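Local coordinates for protein fatty acid synthase 1, isoform A (Drosophila melanogaster, PDB 6FN6) that probably builds long-chain saturated fatty acids from acetyl-CoA and malonyl-CoA with NADPH, here represented by its dehydratase, enoylreductase and ketoreductase region, at residues Y951-S956 against N1000-V1005; L967-W972 against V979-S984. One frame throughout, in Å; residues are numbered along the deposited sequence.

Contact 1 (Y951-S956 against N1000-V1005). With EDO (1,2-ethanediol), chain E.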
loop_
_atom_site.group_PDB
_atom_site.type_symbol
_atom_site.label_atom_id
_atom_site.label_comp_id
_atom_site.label_asym_id
_atom_site.label_seq_id
_atom_site.Cartn_x
_atom_site.Cartn_y
_atom_site.Cartn_z
ATOM N N TYR A 951 35.181 5.962 -35.722
ATOM C CA TYR A 951 36.316 6.862 -35.896
ATOM C C TYR A 951 35.864 8.103 -36.657
ATOM O O TYR A 951 35.483 8.020 -37.825
ATOM C CB TYR A 951 37.457 6.168 -36.634
ATOM C CG TYR A 951 38.057 4.998 -35.890
ATOM C CD1 TYR A 951 37.592 3.708 -36.100
ATOM C CD2 TYR A 951 39.095 5.182 -34.985
ATOM C CE1 TYR A 951 38.139 2.633 -35.426
ATOM C CE2 TYR A 951 39.648 4.113 -34.306
ATOM C CZ TYR A 951 39.167 2.841 -34.531
ATOM O OH TYR A 951 39.713 1.774 -33.860
ATOM N N ILE A 952 35.895 9.247 -35.980
ATOM C CA ILE A 952 35.379 10.487 -36.542
ATOM C C ILE A 952 36.471 11.545 -36.588
ATOM O O ILE A 952 37.185 11.762 -35.608
ATOM C CB ILE A 952 34.166 10.995 -35.738
ATOM C CG1 ILE A 952 33.012 9.990 -35.802
ATOM C CG2 ILE A 952 33.726 12.375 -36.226
ATOM C CD1 ILE A 952 32.408 9.804 -37.180
ATOM N N VAL A 953 36.588 12.208 -37.735
ATOM C CA VAL A 953 37.491 13.343 -37.878
ATOM C C VAL A 953 36.692 14.569 -38.292
ATOM O O VAL A 953 36.026 14.571 -39.326
ATOM C CB VAL A 953 38.605 13.048 -38.893
ATOM C CG1 VAL A 953 39.571 14.218 -38.981
ATOM C CG2 VAL A 953 39.341 11.768 -38.523
ATOM N N LEU A 954 36.765 15.614 -37.475
ATOM C CA LEU A 954 36.070 16.859 -37.760
ATOM C C LEU A 954 37.078 17.975 -38.016
ATOM O O LEU A 954 37.956 18.229 -37.188
ATOM C CB LEU A 954 35.153 17.243 -36.596
ATOM C CG LEU A 954 34.179 16.175 -36.087
ATOM C CD1 LEU A 954 33.471 16.670 -34.833
ATOM C CD2 LEU A 954 33.165 15.798 -37.154
ATOM N N THR A 955 36.951 18.644 -39.159
ATOM C CA THR A 955 37.831 19.761 -39.473
ATOM C C THR A 955 37.148 21.059 -39.071
ATOM O O THR A 955 36.019 21.324 -39.475
ATOM C CB THR A 955 38.207 19.818 -40.968
ATOM O OG1 THR A 955 37.094 20.294 -41.734
ATOM C CG2 THR A 955 38.631 18.449 -41.472
ATOM N N SER A 956 37.835 21.855 -38.260
ATOM C CA SER A 956 37.325 23.154 -37.838
ATOM C C SER A 956 38.472 24.117 -37.574
ATOM O O SER A 956 39.376 23.823 -36.793
ATOM C CB SER A 956 36.463 23.017 -36.582
ATOM O OG SER A 956 35.914 24.266 -36.195
ATOM N N ASN A 1000 43.885 8.521 -42.406
ATOM C CA ASN A 1000 43.996 7.161 -42.913
ATOM C C ASN A 1000 44.811 6.310 -41.940
ATOM O O ASN A 1000 44.533 5.127 -41.759
ATOM C CB ASN A 1000 44.638 7.144 -44.300
ATOM C CG ASN A 1000 44.081 6.046 -45.187
ATOM O OD1 ASN A 1000 42.886 5.759 -45.161
ATOM N ND2 ASN A 1000 44.950 5.415 -45.964
ATOM N N LYS A 1001 45.822 6.913 -41.324
ATOM C CA LYS A 1001 46.671 6.201 -40.373
ATOM C C LYS A 1001 45.935 5.903 -39.067
ATOM O O LYS A 1001 46.217 4.899 -38.412
ATOM C CB LYS A 1001 47.940 7.007 -40.078
ATOM C CG LYS A 1001 48.911 7.111 -41.249
ATOM C CD LYS A 1001 49.482 5.757 -41.654
ATOM C CE LYS A 1001 50.412 5.878 -42.858
ATOM N NZ LYS A 1001 51.693 6.567 -42.537
ATOM N N LEU A 1002 45.012 6.777 -38.678
ATOM C CA LEU A 1002 44.141 6.489 -37.544
ATOM C C LEU A 1002 43.336 5.236 -37.850
ATOM O O LEU A 1002 43.377 4.250 -37.114
ATOM C CB LEU A 1002 43.202 7.664 -37.254
ATOM C CG LEU A 1002 42.232 7.463 -36.083
ATOM C CD1 LEU A 1002 42.985 7.285 -34.775
ATOM C CD2 LEU A 1002 41.245 8.614 -35.979
ATOM N N ALA A 1003 42.616 5.296 -38.963
ATOM C CA ALA A 1003 41.867 4.168 -39.490
ATOM C C ALA A 1003 41.554 4.470 -40.943
ATOM O O ALA A 1003 41.324 5.627 -41.301
ATOM C CB ALA A 1003 40.591 3.938 -38.696
ATOM N N LEU A 1004 41.553 3.441 -41.782
ATOM C CA LEU A 1004 41.346 3.637 -43.208
ATOM C C LEU A 1004 40.055 4.404 -43.460
ATOM O O LEU A 1004 38.990 4.037 -42.958
ATOM C CB LEU A 1004 41.331 2.295 -43.936
ATOM C CG LEU A 1004 42.634 1.497 -43.821
ATOM C CD1 LEU A 1004 42.513 0.159 -44.522
ATOM C CD2 LEU A 1004 43.820 2.278 -44.366
ATOM N N VAL A 1005 40.167 5.475 -44.240
ATOM C CA VAL A 1005 39.043 6.358 -44.525
ATOM C C VAL A 1005 37.969 5.620 -45.317
ATOM O O VAL A 1005 38.249 5.008 -46.349
ATOM C CB VAL A 1005 39.514 7.617 -45.277
ATOM C CG1 VAL A 1005 38.339 8.539 -45.585
ATOM C CG2 VAL A 1005 40.566 8.352 -44.470
HETATM C C1 EDO E . 35.203 24.842 -40.822
HETATM O O1 EDO E . 36.049 25.808 -40.197
HETATM C C2 EDO E . 35.923 24.261 -42.030
HETATM O O2 EDO E . 37.180 23.712 -41.618
#

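Contact 2 (L967-W972 against V979-S984)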
loop_
_atom_site.group_PDB
_atom_site.type_symbol
_atom_site.label_atom_id
_atom_site.label_comp_id
_atom_site.label_asym_id
_atom_site.label_seq_id
_atom_site.Cartn_x
_atom_site.Cartn_y
_atom_site.Cartn_z
ATOM N N LEU A 967 29.606 18.943 -25.690
ATOM C CA LEU A 967 28.656 17.961 -25.181
ATOM C C LEU A 967 28.583 16.742 -26.092
ATOM O O LEU A 967 28.708 15.605 -25.637
ATOM C CB LEU A 967 27.265 18.590 -25.035
ATOM C CG LEU A 967 26.117 17.657 -24.631
ATOM C CD1 LEU A 967 26.420 16.951 -23.316
ATOM C CD2 LEU A 967 24.808 18.429 -24.537
ATOM N N MET A 968 28.380 16.984 -27.382
ATOM C CA MET A 968 28.245 15.904 -28.350
ATOM C C MET A 968 29.527 15.078 -28.430
ATOM O O MET A 968 29.482 13.853 -28.551
ATOM C CB MET A 968 27.889 16.466 -29.727
ATOM C CG MET A 968 26.491 17.071 -29.807
ATOM S SD MET A 968 25.172 15.958 -29.265
ATOM C CE MET A 968 25.440 14.547 -30.338
ATOM N N ILE A 969 30.667 15.753 -28.364
ATOM C CA ILE A 969 31.951 15.071 -28.427
ATOM C C ILE A 969 32.092 14.187 -27.192
ATOM O O ILE A 969 32.525 13.039 -27.288
ATOM C CB ILE A 969 33.117 16.081 -28.552
ATOM C CG1 ILE A 969 33.007 16.845 -29.875
ATOM C CG2 ILE A 969 34.470 15.373 -28.456
ATOM C CD1 ILE A 969 33.920 18.049 -29.979
ATOM N N ARG A 970 31.723 14.727 -26.034
ATOM C CA ARG A 970 31.781 13.969 -24.791
ATOM C C ARG A 970 30.897 12.728 -24.887
ATOM O O ARG A 970 31.300 11.634 -24.495
ATOM C CB ARG A 970 31.351 14.833 -23.601
ATOM C CG ARG A 970 31.511 14.129 -22.263
ATOM C CD ARG A 970 31.183 15.029 -21.084
ATOM N NE ARG A 970 29.767 15.382 -21.028
ATOM C CZ ARG A 970 28.807 14.566 -20.605
ATOM N NH1 ARG A 970 29.100 13.330 -20.223
ATOM N NH2 ARG A 970 27.547 14.978 -20.583
ATOM N N ARG A 971 29.692 12.905 -25.418
ATOM C CA ARG A 971 28.754 11.801 -25.559
ATOM C C ARG A 971 29.278 10.737 -26.523
ATOM O O ARG A 971 29.131 9.539 -26.270
ATOM C CB ARG A 971 27.396 12.321 -26.034
ATOM C CG ARG A 971 26.644 13.130 -24.986
ATOM C CD ARG A 971 25.298 13.609 -25.507
ATOM N NE ARG A 971 24.462 14.159 -24.442
ATOM C CZ ARG A 971 23.418 14.959 -24.641
ATOM N NH1 ARG A 971 23.068 15.315 -25.870
ATOM N NH2 ARG A 971 22.719 15.407 -23.607
ATOM N N TRP A 972 29.908 11.168 -27.614
ATOM C CA TRP A 972 30.453 10.232 -28.593
ATOM C C TRP A 972 31.649 9.485 -28.016
ATOM O O TRP A 972 31.825 8.291 -28.257
ATOM C CB TRP A 972 30.858 10.959 -29.876
ATOM C CG TRP A 972 29.706 11.568 -30.615
ATOM C CD1 TRP A 972 28.423 11.108 -30.660
ATOM C CD2 TRP A 972 29.733 12.760 -31.406
ATOM N NE1 TRP A 972 27.650 11.938 -31.433
ATOM C CE2 TRP A 972 28.431 12.961 -31.902
ATOM C CE3 TRP A 972 30.732 13.676 -31.744
ATOM C CZ2 TRP A 972 28.103 14.040 -32.719
ATOM C CZ3 TRP A 972 30.404 14.743 -32.553
ATOM C CH2 TRP A 972 29.101 14.917 -33.031
ATOM N N VAL A 979 37.209 10.674 -31.527
ATOM C CA VAL A 979 36.934 11.956 -32.157
ATOM C C VAL A 979 38.224 12.750 -32.288
ATOM O O VAL A 979 38.944 12.955 -31.312
ATOM C CB VAL A 979 35.888 12.756 -31.365
ATOM C CG1 VAL A 979 35.490 14.017 -32.127
ATOM C CG2 VAL A 979 34.665 11.894 -31.066
ATOM N N VAL A 980 38.507 13.195 -33.507
ATOM C CA VAL A 980 39.671 14.027 -33.766
ATOM C C VAL A 980 39.199 15.349 -34.352
ATOM O O VAL A 980 38.446 15.369 -35.326
ATOM C CB VAL A 980 40.667 13.320 -34.709
ATOM C CG1 VAL A 980 41.810 14.246 -35.086
ATOM C CG2 VAL A 980 41.202 12.054 -34.071
ATOM N N ILE A 981 39.632 16.448 -33.740
ATOM C CA ILE A 981 39.393 17.777 -34.285
ATOM C C ILE A 981 40.649 18.228 -35.016
ATOM O O ILE A 981 41.673 18.491 -34.388
ATOM C CB ILE A 981 39.011 18.793 -33.187
ATOM C CG1 ILE A 981 37.897 18.246 -32.291
ATOM C CG2 ILE A 981 38.594 20.120 -33.808
ATOM C CD1 ILE A 981 36.583 17.991 -33.001
ATOM N N ASP A 982 40.575 18.309 -36.342
ATOM C CA ASP A 982 41.718 18.748 -37.137
ATOM C C ASP A 982 41.565 20.225 -37.477
ATOM O O ASP A 982 40.649 20.616 -38.198
ATOM C CB ASP A 982 41.851 17.922 -38.415
ATOM C CG ASP A 982 43.163 18.172 -39.134
ATOM O OD1 ASP A 982 43.595 19.342 -39.204
ATOM O OD2 ASP A 982 43.768 17.198 -39.630
ATOM N N THR A 983 42.471 21.041 -36.951
ATOM C CA THR A 983 42.354 22.489 -37.070
ATOM C C THR A 983 43.248 23.048 -38.181
ATOM O O THR A 983 43.449 24.258 -38.271
ATOM C CB THR A 983 42.695 23.176 -35.728
ATOM O OG1 THR A 983 42.415 24.578 -35.818
ATOM C CG2 THR A 983 44.165 22.973 -35.362
ATOM N N SER A 984 43.787 22.167 -39.020
ATOM C CA SER A 984 44.687 22.587 -40.093
ATOM C C SER A 984 43.917 23.139 -41.291
ATOM O O SER A 984 42.749 22.814 -41.500
ATOM C CB SER A 984 45.570 21.422 -40.548
ATOM O OG SER A 984 44.827 20.476 -41.299
#

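Contact 1 (Y951-S956 against N1000-V1005)
Two first torsions bring Tyr951 and Leu1002 together: the tyrosine CG stands anti to its own carbonyl carbon (chi1 -64°), which swings the ring out from strand 951-955, and the leucine CG lies opposite its backbone N (chi1 180°), reaching from the last turn of helix 989-1002 to that ring. Ala1003, the first residue beyond the helix to leave helical backbone angles, lays its methyl over one ring face. Its CB sits 4.0 Å from the centroid of the Tyr951 ring and 15° off the ring normal, a CH-pi contact displaced toward the CG-CD1 side. Leu1002 meets the same ring obliquely, its branch point doing the touching, with CG 4.0 Å from Tyr951 CD2. Two residues further along the strand, Val953 CG2 comes within 4.5 Å of Leu1002 CD2, a looser contact. Replacing Tyr951 by an alanine would probably leave the Ala1003 methyl without the ring face beneath it and the Leu1002 branch without its aromatic neighbour, opening a gap beside the helix end. The turn after the helix is tied locally: Val1005 N donates to Asn1000 OD1 at 2.9 Å in a nearly straight bond, so the Asn1000 side chain links the last helical turn to the start of the next strand. At the far end of the strand, 1,2-ethanediol, probably from the crystallisation liquor, is weakly hydrogen-bonded to Thr955 and also bonds Arg957 N. The apolar patch belongs to the ketoreductase domain, where helix 989-1002 packs on one side of the parallel sheet: Leu995 and Ser999 of that helix also touch Val953, Lys978 and Val980 of strand 978-982 touch Leu1002, and strand 926-930 pairs with strand 951-955 through Tyr927 and Leu929.

Contact 2 (L967-W972 against V979-S984)
Ile969 and Val979 face each other where helix 963-974 runs back against strand 978-982, the axes of the short segments 9.9 Å apart at their closest and 143° between their directions, nearer antiparallel than crossed. Contact is wholly apolar. The two branches of Ile969 divide the work. With CG2 opposite the backbone N and CG1 opposite the carbonyl carbon (chi1 -64°), the short branch meets Val979, CG2 to CG1 at 4.0 Å, while the extended CG1-CD1 arm reaches along the strand to Ile981. There the two terminal methyls meet, Ile969 CD1 lying 4.0 Å from Ile981 CD1. Val979 is in turn gripped by both helix residues: its CG1 belongs to Ile969, whereas its CG2 lies 4.1 Å from Trp972 CB, at the edge of the indole and near the ring plane. The Trp972 ring itself leans to helix 935-946, packing on Leu938, Thr941 and Val945, and its NE1 is hydrogen-bonded to Asn942 OD1, so this tryptophan bridges strand 978-982 and the neighbouring helix. At the end of the strand, Asp982 OD1 accepts from Ser984 N at 2.8 Å, forming an Asx turn, and also takes the Ser984 OG hydroxyl at 2.7 Å; two donors thus hold one carboxylate oxygen as the chain leaves the sheet. Packing a helix against the strand that follows it is the second half of a beta-alpha-beta unit, strand 951-955, helix 963-974 and strand 978-982, characteristic of the Rossmann-type fold of the ketoreductase domain.

How the contacts relate
Contacts 1 and 2 lie on opposite faces of the same region of parallel sheet in the ketoreductase domain, their centres about 11 Å apart. Strands 951-955 and 978-982 are neighbours there, and probable backbone hydrogen bonds join them: Leu954 N to Val980 O at 2.7 Å, and Leu954 O to Asp982 N at 2.8 Å. Helix 963-974 of contact 2 follows the strand of contact 1, and helix 989-1002 of contact 1 follows the strand of contact 2, so the chain changes from one layer of helices to the other by way of strand 978-982, the outermost on this side within the chain. Both contacts lie away from the dehydratase residues His24 and Asp175, predicted to be catalytic.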